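Local coordinates for SusD superfamily protein (Bacteroides fragilis NCTC 9343, PDB 3NQP) that probably binds sugars at the cell surface as an outer-membrane protein of the SusD family, at residues Lys194-Ser199 against Ala268-Glu273; Thr316-Lys321 against Tyr354-Arg359; Ala401-Ile406 against Tyr423-Thr428. One frame throughout, in Å; residues are numbered along the deposited sequence.

The three contacts lie apart in the fold: the nearest atoms of contacts 1 and 2 are about 14 Å from each other, and those of contact 3 are about 17 Å from either. Contact 1 is partly buried and joins the loop before helix 200-216 to the end of strand 265-269, through a backbone bond, a valine under a guanidinium and two bridging waters. Contact 2 is buried yet wet: waters lie between a loop carboxylate and backbone on one side and a threonine hydroxyl of strand 351-358 on the other. Contact 3 is buried and apolar: a tyrosine ring lies against helix 399-414 without a hydrogen bond between the segments. No regular element is shared among them.

Contact 1 of 3, residues Lys194-Ser199 against Ala268-Glu273. With EDO (1,2-ethanediol), chain G.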
loop_
_atom_site.group_PDB
_atom_site.type_symbol
_atom_site.label_atom_id
_atom_site.label_comp_id
_atom_site.label_asym_id
_atom_site.label_seq_id
_atom_site.Cartn_x
_atom_site.Cartn_y
_atom_site.Cartn_z
ATOM N N LYS A 194 9.718 -14.265 -11.248
ATOM C CA LYS A 194 10.089 -14.317 -9.839
ATOM C C LYS A 194 9.475 -13.104 -9.106
ATOM O O LYS A 194 9.513 -11.978 -9.594
ATOM C CB LYS A 194 11.622 -14.314 -9.747
ATOM C CG LYS A 194 12.159 -14.456 -8.337
ATOM C CD LYS A 194 13.694 -14.239 -8.298
ATOM C CE LYS A 194 14.235 -14.622 -6.894
ATOM N NZ LYS A 194 15.714 -14.374 -6.787
ATOM N N LYS A 195 8.863 -13.369 -7.968
ATOM C CA LYS A 195 8.268 -12.359 -7.114
ATOM C C LYS A 195 7.115 -11.561 -7.718
ATOM O O LYS A 195 6.671 -10.626 -7.114
ATOM C CB LYS A 195 9.371 -11.484 -6.520
ATOM C CG LYS A 195 10.163 -12.315 -5.465
ATOM C CD LYS A 195 11.454 -11.696 -5.035
ATOM C CE LYS A 195 12.142 -12.487 -3.933
ATOM N NZ LYS A 195 13.175 -11.648 -3.209
ATOM N N VAL A 196 6.616 -11.963 -8.887
ATOM C CA VAL A 196 5.416 -11.333 -9.449
ATOM C C VAL A 196 4.201 -12.252 -9.601
ATOM O O VAL A 196 3.181 -11.857 -10.166
ATOM C CB VAL A 196 5.757 -10.609 -10.754
ATOM C CG1 VAL A 196 6.806 -9.443 -10.415
ATOM C CG2 VAL A 196 6.246 -11.628 -11.881
ATOM N N TYR A 197 4.329 -13.456 -9.065
ATOM C CA TYR A 197 3.215 -14.371 -8.801
ATOM C C TYR A 197 3.122 -14.545 -7.297
ATOM O O TYR A 197 4.126 -14.520 -6.603
ATOM C CB TYR A 197 3.452 -15.724 -9.477
ATOM C CG TYR A 197 3.260 -15.633 -10.963
ATOM C CD1 TYR A 197 4.286 -15.204 -11.800
ATOM C CD2 TYR A 197 2.014 -15.916 -11.536
ATOM C CE1 TYR A 197 4.088 -15.094 -13.198
ATOM C CE2 TYR A 197 1.800 -15.816 -12.891
ATOM C CZ TYR A 197 2.843 -15.391 -13.730
ATOM O OH TYR A 197 2.644 -15.296 -15.082
ATOM N N TRP A 198 1.916 -14.732 -6.795
ATOM C CA TRP A 198 1.712 -14.862 -5.362
ATOM C C TRP A 198 2.414 -16.111 -4.860
ATOM O O TRP A 198 2.568 -17.081 -5.608
ATOM C CB TRP A 198 0.212 -14.902 -5.065
ATOM C CG TRP A 198 -0.138 -14.700 -3.604
ATOM C CD1 TRP A 198 -0.286 -15.666 -2.673
ATOM C CD2 TRP A 198 -0.328 -13.462 -2.931
ATOM N NE1 TRP A 198 -0.601 -15.120 -1.465
ATOM C CE2 TRP A 198 -0.648 -13.763 -1.598
ATOM C CE3 TRP A 198 -0.304 -12.119 -3.334
ATOM C CZ2 TRP A 198 -0.956 -12.786 -0.658
ATOM C CZ3 TRP A 198 -0.588 -11.155 -2.386
ATOM C CH2 TRP A 198 -0.889 -11.488 -1.071
ATOM N N SER A 199 2.904 -16.066 -3.623
ATOM C CA SER A 199 3.805 -17.092 -3.094
ATOM C C SER A 199 3.453 -17.345 -1.646
ATOM O O SER A 199 2.677 -16.594 -1.051
ATOM C CB SER A 199 5.261 -16.607 -3.170
ATOM O OG SER A 199 5.453 -15.424 -2.337
ATOM N N ALA A 268 5.476 -8.222 -5.782
ATOM C CA ALA A 268 5.232 -6.995 -6.531
ATOM C C ALA A 268 4.327 -7.295 -7.739
ATOM O O ALA A 268 4.349 -8.417 -8.252
ATOM C CB ALA A 268 6.582 -6.412 -7.047
ATOM N N ILE A 269 3.561 -6.273 -8.158
ATOM C CA ILE A 269 2.785 -6.266 -9.376
ATOM C C ILE A 269 3.705 -5.861 -10.547
ATOM O O ILE A 269 4.308 -4.803 -10.522
ATOM C CB ILE A 269 1.633 -5.249 -9.287
ATOM C CG1 ILE A 269 0.619 -5.651 -8.187
ATOM C CG2 ILE A 269 0.958 -5.038 -10.648
ATOM C CD1 ILE A 269 -0.078 -6.996 -8.401
ATOM N N ARG A 270 3.779 -6.705 -11.556
ATOM C CA ARG A 270 4.606 -6.485 -12.765
ATOM C C ARG A 270 3.929 -5.585 -13.791
ATOM O O ARG A 270 2.847 -5.899 -14.304
ATOM C CB ARG A 270 4.953 -7.854 -13.395
ATOM C CG ARG A 270 5.819 -7.830 -14.700
ATOM C CD ARG A 270 7.132 -7.018 -14.534
ATOM N NE ARG A 270 7.952 -7.373 -13.369
ATOM C CZ ARG A 270 8.778 -8.403 -13.303
ATOM N NH1 ARG A 270 8.910 -9.252 -14.329
ATOM N NH2 ARG A 270 9.436 -8.624 -12.182
ATOM N N PHE A 271 4.572 -4.442 -14.070
ATOM C CA PHE A 271 4.217 -3.596 -15.191
ATOM C C PHE A 271 5.339 -3.829 -16.207
ATOM O O PHE A 271 6.482 -4.031 -15.821
ATOM C CB PHE A 271 4.057 -2.118 -14.744
ATOM C CG PHE A 271 2.739 -1.870 -14.007
ATOM C CD1 PHE A 271 1.529 -1.804 -14.708
ATOM C CD2 PHE A 271 2.697 -1.784 -12.643
ATOM C CE1 PHE A 271 0.321 -1.637 -14.050
ATOM C CE2 PHE A 271 1.516 -1.637 -11.973
ATOM C CZ PHE A 271 0.305 -1.554 -12.676
ATOM N N LEU A 272 4.990 -3.884 -17.491
ATOM C CA LEU A 272 5.922 -4.310 -18.548
ATOM C C LEU A 272 5.678 -3.463 -19.785
ATOM O O LEU A 272 4.549 -3.370 -20.250
ATOM C CB LEU A 272 5.701 -5.797 -18.871
ATOM C CG LEU A 272 6.544 -6.517 -19.933
ATOM C CD1 LEU A 272 8.048 -6.526 -19.550
ATOM C CD2 LEU A 272 6.016 -7.945 -20.173
ATOM N N GLU A 273 6.715 -2.778 -20.257
ATOM C CA GLU A 273 6.625 -2.021 -21.508
ATOM C C GLU A 273 5.985 -2.869 -22.600
ATOM O O GLU A 273 6.264 -4.052 -22.733
ATOM C CB GLU A 273 7.992 -1.536 -21.957
ATOM C CG GLU A 273 7.976 -0.686 -23.213
ATOM C CD GLU A 273 9.351 -0.135 -23.559
ATOM O OE1 GLU A 273 10.329 -0.397 -22.843
ATOM O OE2 GLU A 273 9.440 0.600 -24.533
HETATM C C1 EDO G . 3.107 -10.904 -15.216
HETATM O O1 EDO G . 2.304 -10.050 -16.057
HETATM C C2 EDO G . 2.240 -11.499 -14.113
HETATM O O2 EDO G . 1.261 -12.346 -14.730
HETATM O O HOH W 1 10.549 -11.058 -12.057
HETATM O O HOH W 2 2.643 -9.429 -10.470
#
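Val-196 and Arg-270 meet where the loop 194-199 passes the end of strand 265-269. Val-196 CG1 lies over one face of the guanidinium, 3.3 Å from Arg-270 NH2. Arg-270 CG is anti to its backbone N (chi1 180°), and bends at chi2 and chi3 turn CD and NE back; the flat head lies over the valine methyl. A small branched side chain suits this place, since its methyl can lie under the planar cation while its CB stays against Arg-270 CB, 3.9 Å away.

The backbones are joined beside this pair. Ala-268 N donates to Lys-195 O at 3.0 Å, in a nearly straight bond (166° at the hydrogen). Val-196 CA adds a CA-H...O contact of 3.3 Å to Ala-268 O. The small side chain of Ala-268 puts little bulk beside the joined backbones. Lys-195 has left-handed helical backbone angles, which turn the loop sharply at this point.

Water completes the joint. One molecule, in the plane of the guanidinium at its edge, donates to Lys-194 O and accepts from Arg-270 NH2 at 2.7 Å. A second donates to Val-196 O across the contact and to Ala-268 O at 3.0 Å, and accepts from Arg-270 N, so it serves backbone atoms of both segments at the strand end.

Outside the pair, Arg-270 NE forms a salt bridge with Asp-376, which also accepts from Phe-271 N and so fixes both the chain and the side chain. Lys-195 NZ reaches Ile-265 O and Asn-262 O. Ile-269 packs on helix 21-37 and pairs through its backbone with Tyr-377 of strand 377-381, while Tyr-197 and Trp-198 rest on helix 110-135; the contact thus ties the loop leading into helix 200-216 to a two-stranded antiparallel sheet.

Contact 2 of 3, residues Thr316-Lys321 against Tyr354-Arg359; sequences TYEYNK and YGTHVR. With EDO (1,2-ethanediol), chain E.
Tyr-354 O faces the amino group of Lys-321, and Lys-321 NZ makes only a weak hydrogen bond to it, at 3.4 Å. A bend at chi3 (79°) turns CE toward this carbonyl, and NZ lies beyond it, bonded more strongly to Leu-353 O and also to an ethanediol O2. A long, flexible lysine suits a place where several oxygens gather.

At Gly-355 the strand has no side chain, and Glu-318 OE2 comes to 3.4 Å from Gly-355 CA. Thr-356 N gives the same OE2 a weak bond; this carboxylate oxygen is held more firmly by Ser-60. Thr-356 OG1 is a meeting point for water: one molecule, 2.9 Å from it, lies within hydrogen-bonding distance of Glu-318 OE2 and Tyr-319 O, which compete for its protons, a second bonds Tyr-319 N, and a third bonds Asn-320 O. A hydroxyl, able to donate or accept, suits all three. At Val-358 the contact turns apolar, with CG2 4.0 Å from Tyr-319 CD2, in the plane of the ring at its edge.

The loop leading into helix 321-325 thus packs on strand 351-358 at a classic beta bulge of its antiparallel hairpin with strand 338-344, where Tyr-354 and Gly-355 both face Ser-341 and Gly-355 lies beside the Glu-318 carboxylate.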
loop_
_atom_site.group_PDB
_atom_site.type_symbol
_atom_site.label_atom_id
_atom_site.label_comp_id
_atom_site.label_asym_id
_atom_site.label_seq_id
_atom_site.Cartn_x
_atom_site.Cartn_y
_atom_site.Cartn_z
ATOM N N THR A 316 -1.559 15.746 -10.969
ATOM C CA THR A 316 -2.904 15.585 -10.459
ATOM C C THR A 316 -2.955 14.845 -9.118
ATOM O O THR A 316 -4.016 14.632 -8.581
ATOM C CB THR A 316 -3.834 14.871 -11.524
ATOM O OG1 THR A 316 -3.219 13.688 -12.033
ATOM C CG2 THR A 316 -4.130 15.835 -12.722
ATOM N N TYR A 317 -1.799 14.490 -8.577
ATOM C CA TYR A 317 -1.638 14.012 -7.212
ATOM C C TYR A 317 -0.348 14.646 -6.700
ATOM O O TYR A 317 0.695 14.574 -7.396
ATOM C CB TYR A 317 -1.479 12.453 -7.135
ATOM C CG TYR A 317 -2.706 11.723 -7.620
ATOM C CD1 TYR A 317 -2.873 11.444 -8.971
ATOM C CD2 TYR A 317 -3.728 11.375 -6.758
ATOM C CE1 TYR A 317 -4.008 10.839 -9.456
ATOM C CE2 TYR A 317 -4.861 10.757 -7.230
ATOM C CZ TYR A 317 -4.998 10.473 -8.581
ATOM O OH TYR A 317 -6.139 9.897 -9.071
ATOM N N GLU A 318 -0.407 15.289 -5.541
ATOM C CA GLU A 318 0.758 15.968 -4.981
ATOM C C GLU A 318 0.766 15.961 -3.460
ATOM O O GLU A 318 -0.174 16.415 -2.818
ATOM C CB GLU A 318 0.826 17.439 -5.396
ATOM C CG GLU A 318 2.203 18.168 -5.009
ATOM C CD GLU A 318 2.234 19.618 -5.499
ATOM O OE1 GLU A 318 1.257 20.040 -6.147
ATOM O OE2 GLU A 318 3.266 20.305 -5.290
ATOM N N TYR A 319 1.892 15.558 -2.894
ATOM C CA TYR A 319 2.053 15.622 -1.453
ATOM C C TYR A 319 2.259 17.035 -0.982
ATOM O O TYR A 319 2.949 17.838 -1.627
ATOM C CB TYR A 319 3.218 14.770 -1.001
ATOM C CG TYR A 319 2.953 13.300 -1.179
ATOM C CD1 TYR A 319 2.251 12.594 -0.225
ATOM C CD2 TYR A 319 3.390 12.629 -2.303
ATOM C CE1 TYR A 319 1.966 11.229 -0.396
ATOM C CE2 TYR A 319 3.142 11.228 -2.468
ATOM C CZ TYR A 319 2.406 10.570 -1.500
ATOM O OH TYR A 319 2.115 9.231 -1.623
ATOM N N ASN A 320 1.688 17.337 0.181
ATOM C CA ASN A 320 1.951 18.610 0.858
ATOM C C ASN A 320 3.464 18.674 0.991
ATOM O O ASN A 320 4.108 17.660 1.272
ATOM C CB ASN A 320 1.314 18.550 2.233
ATOM C CG ASN A 320 1.401 19.827 2.983
ATOM O OD1 ASN A 320 2.491 20.249 3.394
ATOM N ND2 ASN A 320 0.242 20.469 3.199
ATOM N N LYS A 321 4.032 19.849 0.807
ATOM C CA LYS A 321 5.490 19.974 0.775
ATOM C C LYS A 321 6.188 19.662 2.119
ATOM O O LYS A 321 7.393 19.393 2.160
ATOM C CB LYS A 321 5.854 21.385 0.312
ATOM C CG LYS A 321 5.516 22.496 1.300
ATOM C CD LYS A 321 5.990 23.887 0.775
ATOM C CE LYS A 321 4.969 24.422 -0.296
ATOM N NZ LYS A 321 5.335 25.764 -0.825
ATOM N N TYR A 354 8.512 25.364 -3.688
ATOM C CA TYR A 354 7.170 25.566 -4.248
ATOM C C TYR A 354 6.363 24.262 -4.381
ATOM O O TYR A 354 5.321 24.089 -3.758
ATOM C CB TYR A 354 7.310 26.274 -5.600
ATOM C CG TYR A 354 6.031 26.814 -6.205
ATOM C CD1 TYR A 354 5.174 26.001 -6.922
ATOM C CD2 TYR A 354 5.656 28.138 -6.023
ATOM C CE1 TYR A 354 3.998 26.504 -7.472
ATOM C CE2 TYR A 354 4.512 28.628 -6.569
ATOM C CZ TYR A 354 3.679 27.831 -7.307
ATOM O OH TYR A 354 2.496 28.362 -7.860
ATOM N N GLY A 355 6.856 23.330 -5.192
ATOM C CA GLY A 355 6.200 22.042 -5.356
ATOM C C GLY A 355 7.180 20.889 -5.205
ATOM O O GLY A 355 8.384 21.077 -5.086
ATOM N N THR A 356 6.627 19.693 -5.145
ATOM C CA THR A 356 7.402 18.498 -5.089
ATOM C C THR A 356 6.752 17.527 -6.054
ATOM O O THR A 356 5.553 17.599 -6.278
ATOM C CB THR A 356 7.447 17.921 -3.642
ATOM O OG1 THR A 356 6.119 17.581 -3.238
ATOM C CG2 THR A 356 8.079 18.930 -2.653
ATOM N N HIS A 357 7.554 16.586 -6.569
ATOM C CA HIS A 357 7.214 15.758 -7.706
ATOM C C HIS A 357 7.880 14.377 -7.531
ATOM O O HIS A 357 9.052 14.283 -7.174
ATOM C CB HIS A 357 7.707 16.471 -8.989
ATOM C CG HIS A 357 7.396 17.935 -9.023
ATOM N ND1 HIS A 357 6.241 18.434 -9.585
ATOM C CD2 HIS A 357 8.093 19.016 -8.573
ATOM C CE1 HIS A 357 6.225 19.755 -9.452
ATOM N NE2 HIS A 357 7.350 20.134 -8.867
ATOM N N VAL A 358 7.104 13.300 -7.680
ATOM C CA VAL A 358 7.558 12.008 -7.211
ATOM C C VAL A 358 8.262 11.257 -8.321
ATOM O O VAL A 358 7.652 10.933 -9.367
ATOM C CB VAL A 358 6.368 11.152 -6.627
ATOM C CG1 VAL A 358 6.875 9.769 -6.192
ATOM C CG2 VAL A 358 5.724 11.905 -5.422
ATOM N N ARG A 359 9.552 10.972 -8.089
ATOM C CA ARG A 359 10.363 10.214 -9.017
ATOM C C ARG A 359 10.799 8.845 -8.453
ATOM O O ARG A 359 11.723 8.216 -8.979
ATOM C CB ARG A 359 11.596 11.039 -9.402
ATOM C CG ARG A 359 12.456 11.427 -8.229
ATOM C CD ARG A 359 13.828 11.927 -8.718
ATOM N NE ARG A 359 14.413 12.815 -7.729
ATOM C CZ ARG A 359 15.332 13.732 -8.023
ATOM N NH1 ARG A 359 15.747 13.825 -9.275
ATOM N NH2 ARG A 359 15.816 14.549 -7.077
HETATM C C1 EDO E . 3.987 28.601 -2.317
HETATM O O1 EDO E . 5.300 28.277 -1.862
HETATM C C2 EDO E . 3.459 27.622 -3.374
HETATM O O2 EDO E . 3.124 26.335 -2.828
HETATM O O HOH W 3 4.337 19.783 -2.797
HETATM O O HOH W 4 3.264 22.461 -2.662
HETATM O O HOH W 5 4.332 15.387 -4.423
HETATM O O HOH W 6 6.158 16.647 -0.332
#

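Contact 3 of 3, residues Ala401-Ile406 against Tyr423-Thr428; sequences AVAKYI and YAYPET
Tyr-425 lays its side chain across helix 399-414, meeting Ile-406, Ala-403 and Val-402 in turn. Its CB touches Ile-406 CG2 at 3.9 Å. With CG anti to the backbone N (chi1 -177°), the ring lies beside Ile-406, whose CD1 sits over one face: a CH-pi contact, 4.1 Å from the ring centroid and 20° off the normal. That methyl is offset toward the rim, 3.8 Å from Tyr-425 CD2. The same CD2 atom meets Ala-403 CA at the ring edge, at 3.9 Å; alanine suits the spot because its small side chain lets the ring come up to the helix backbone. Farther out, Tyr-425 CE2 approaches Val-402 CG1 at 4.4 Å. The hydroxyl at the tip bonds Asn-434, so the ring is apolar where it packs and polar only at its end. Beside it, Ala-403 CB touches Glu-427 CB, using just the base of an exposed, charged side chain.

Both Tyr-425 and Ile-406 also pack on Ala-437 of helix 431-445. The ring thus fills the junction of helices 399-414 and 431-445 and fastens the connecting segment to both, consistent with the TPR-like helical packing of the SusD family.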
loop_
_atom_site.group_PDB
_atom_site.type_symbol
_atom_site.label_atom_id
_atom_site.label_comp_id
_atom_site.label_asym_id
_atom_site.label_seq_id
_atom_site.Cartn_x
_atom_site.Cartn_y
_atom_site.Cartn_z
ATOM N N ALA A 401 13.405 -3.950 20.976
ATOM C CA ALA A 401 13.116 -4.447 19.612
ATOM C C ALA A 401 12.480 -3.347 18.730
ATOM O O ALA A 401 12.775 -3.265 17.533
ATOM C CB ALA A 401 12.207 -5.747 19.615
ATOM N N VAL A 402 11.648 -2.482 19.318
ATOM C CA VAL A 402 11.104 -1.319 18.576
ATOM C C VAL A 402 12.249 -0.528 17.954
ATOM O O VAL A 402 12.280 -0.269 16.733
ATOM C CB VAL A 402 10.273 -0.388 19.453
ATOM C CG1 VAL A 402 9.951 0.903 18.652
ATOM C CG2 VAL A 402 8.977 -1.097 19.929
ATOM N N ALA A 403 13.197 -0.168 18.804
ATOM C CA ALA A 403 14.355 0.623 18.412
ATOM C C ALA A 403 15.213 -0.102 17.393
ATOM O O ALA A 403 15.715 0.514 16.476
ATOM C CB ALA A 403 15.201 0.970 19.652
ATOM N N LYS A 404 15.417 -1.400 17.591
ATOM C CA LYS A 404 16.210 -2.209 16.672
ATOM C C LYS A 404 15.663 -2.117 15.266
ATOM O O LYS A 404 16.400 -1.916 14.315
ATOM C CB LYS A 404 16.259 -3.675 17.126
ATOM C CG LYS A 404 16.997 -4.674 16.206
ATOM C CD LYS A 404 16.906 -6.107 16.745
ATOM C CE LYS A 404 15.488 -6.708 16.555
ATOM N NZ LYS A 404 15.324 -8.028 17.232
ATOM N N TYR A 405 14.378 -2.359 15.119
ATOM C CA TYR A 405 13.796 -2.411 13.772
ATOM C C TYR A 405 13.743 -1.021 13.107
ATOM O O TYR A 405 13.991 -0.895 11.914
ATOM C CB TYR A 405 12.408 -3.005 13.856
ATOM C CG TYR A 405 12.430 -4.502 14.033
ATOM C CD1 TYR A 405 13.022 -5.314 13.082
ATOM C CD2 TYR A 405 11.833 -5.114 15.119
ATOM C CE1 TYR A 405 13.008 -6.719 13.210
ATOM C CE2 TYR A 405 11.825 -6.517 15.248
ATOM C CZ TYR A 405 12.416 -7.303 14.286
ATOM O OH TYR A 405 12.420 -8.688 14.421
ATOM N N ILE A 406 13.405 0.019 13.872
ATOM C CA ILE A 406 13.471 1.392 13.346
ATOM C C ILE A 406 14.874 1.737 12.868
ATOM O O ILE A 406 15.045 2.305 11.799
ATOM C CB ILE A 406 13.024 2.447 14.377
ATOM C CG1 ILE A 406 11.519 2.334 14.641
ATOM C CG2 ILE A 406 13.370 3.885 13.888
ATOM C CD1 ILE A 406 11.051 3.169 15.898
ATOM N N TYR A 423 21.038 10.537 14.176
ATOM C CA TYR A 423 19.895 9.899 13.476
ATOM C C TYR A 423 19.319 8.647 14.116
ATOM O O TYR A 423 18.235 8.206 13.728
ATOM C CB TYR A 423 20.297 9.623 12.007
ATOM C CG TYR A 423 20.777 10.870 11.277
ATOM C CD1 TYR A 423 20.065 12.053 11.358
ATOM C CD2 TYR A 423 21.927 10.858 10.522
ATOM C CE1 TYR A 423 20.469 13.164 10.712
ATOM C CE2 TYR A 423 22.361 11.999 9.852
ATOM C CZ TYR A 423 21.649 13.150 9.957
ATOM O OH TYR A 423 22.087 14.321 9.340
ATOM N N ALA A 424 19.984 8.073 15.115
ATOM C CA ALA A 424 19.523 6.796 15.679
ATOM C C ALA A 424 18.354 7.059 16.619
ATOM O O ALA A 424 18.335 8.067 17.294
ATOM C CB ALA A 424 20.646 6.087 16.432
ATOM N N TYR A 425 17.382 6.156 16.646
ATOM C CA TYR A 425 16.273 6.234 17.598
ATOM C C TYR A 425 16.672 5.648 18.962
ATOM O O TYR A 425 17.036 4.471 19.048
ATOM C CB TYR A 425 15.071 5.470 17.028
ATOM C CG TYR A 425 13.829 5.542 17.910
ATOM C CD1 TYR A 425 13.067 6.721 18.003
ATOM C CD2 TYR A 425 13.426 4.436 18.643
ATOM C CE1 TYR A 425 11.936 6.778 18.831
ATOM C CE2 TYR A 425 12.317 4.483 19.469
ATOM C CZ TYR A 425 11.583 5.651 19.574
ATOM O OH TYR A 425 10.472 5.668 20.396
ATOM N N PRO A 426 16.599 6.447 20.039
ATOM C CA PRO A 426 16.998 5.872 21.326
ATOM C C PRO A 426 15.810 5.141 21.889
ATOM O O PRO A 426 14.671 5.582 21.686
ATOM C CB PRO A 426 17.349 7.107 22.182
ATOM C CG PRO A 426 16.489 8.245 21.616
ATOM C CD PRO A 426 16.182 7.871 20.162
ATOM N N GLU A 427 16.053 4.030 22.577
ATOM C CA GLU A 427 14.954 3.236 23.068
ATOM C C GLU A 427 14.204 3.991 24.159
ATOM O O GLU A 427 14.775 4.853 24.838
ATOM C CB GLU A 427 15.447 1.851 23.534
ATOM C CG GLU A 427 15.835 1.675 24.990
ATOM C CD GLU A 427 16.056 0.188 25.327
ATOM O OE1 GLU A 427 17.010 -0.351 24.778
ATOM O OE2 GLU A 427 15.270 -0.427 26.102
ATOM N N THR A 428 12.919 3.683 24.315
ATOM C CA THR A 428 12.108 4.359 25.320
ATOM C C THR A 428 10.964 3.485 25.729
ATOM O O THR A 428 10.462 2.680 24.931
ATOM C CB THR A 428 11.552 5.713 24.856
ATOM O OG1 THR A 428 10.745 6.256 25.919
ATOM C CG2 THR A 428 10.712 5.579 23.550
#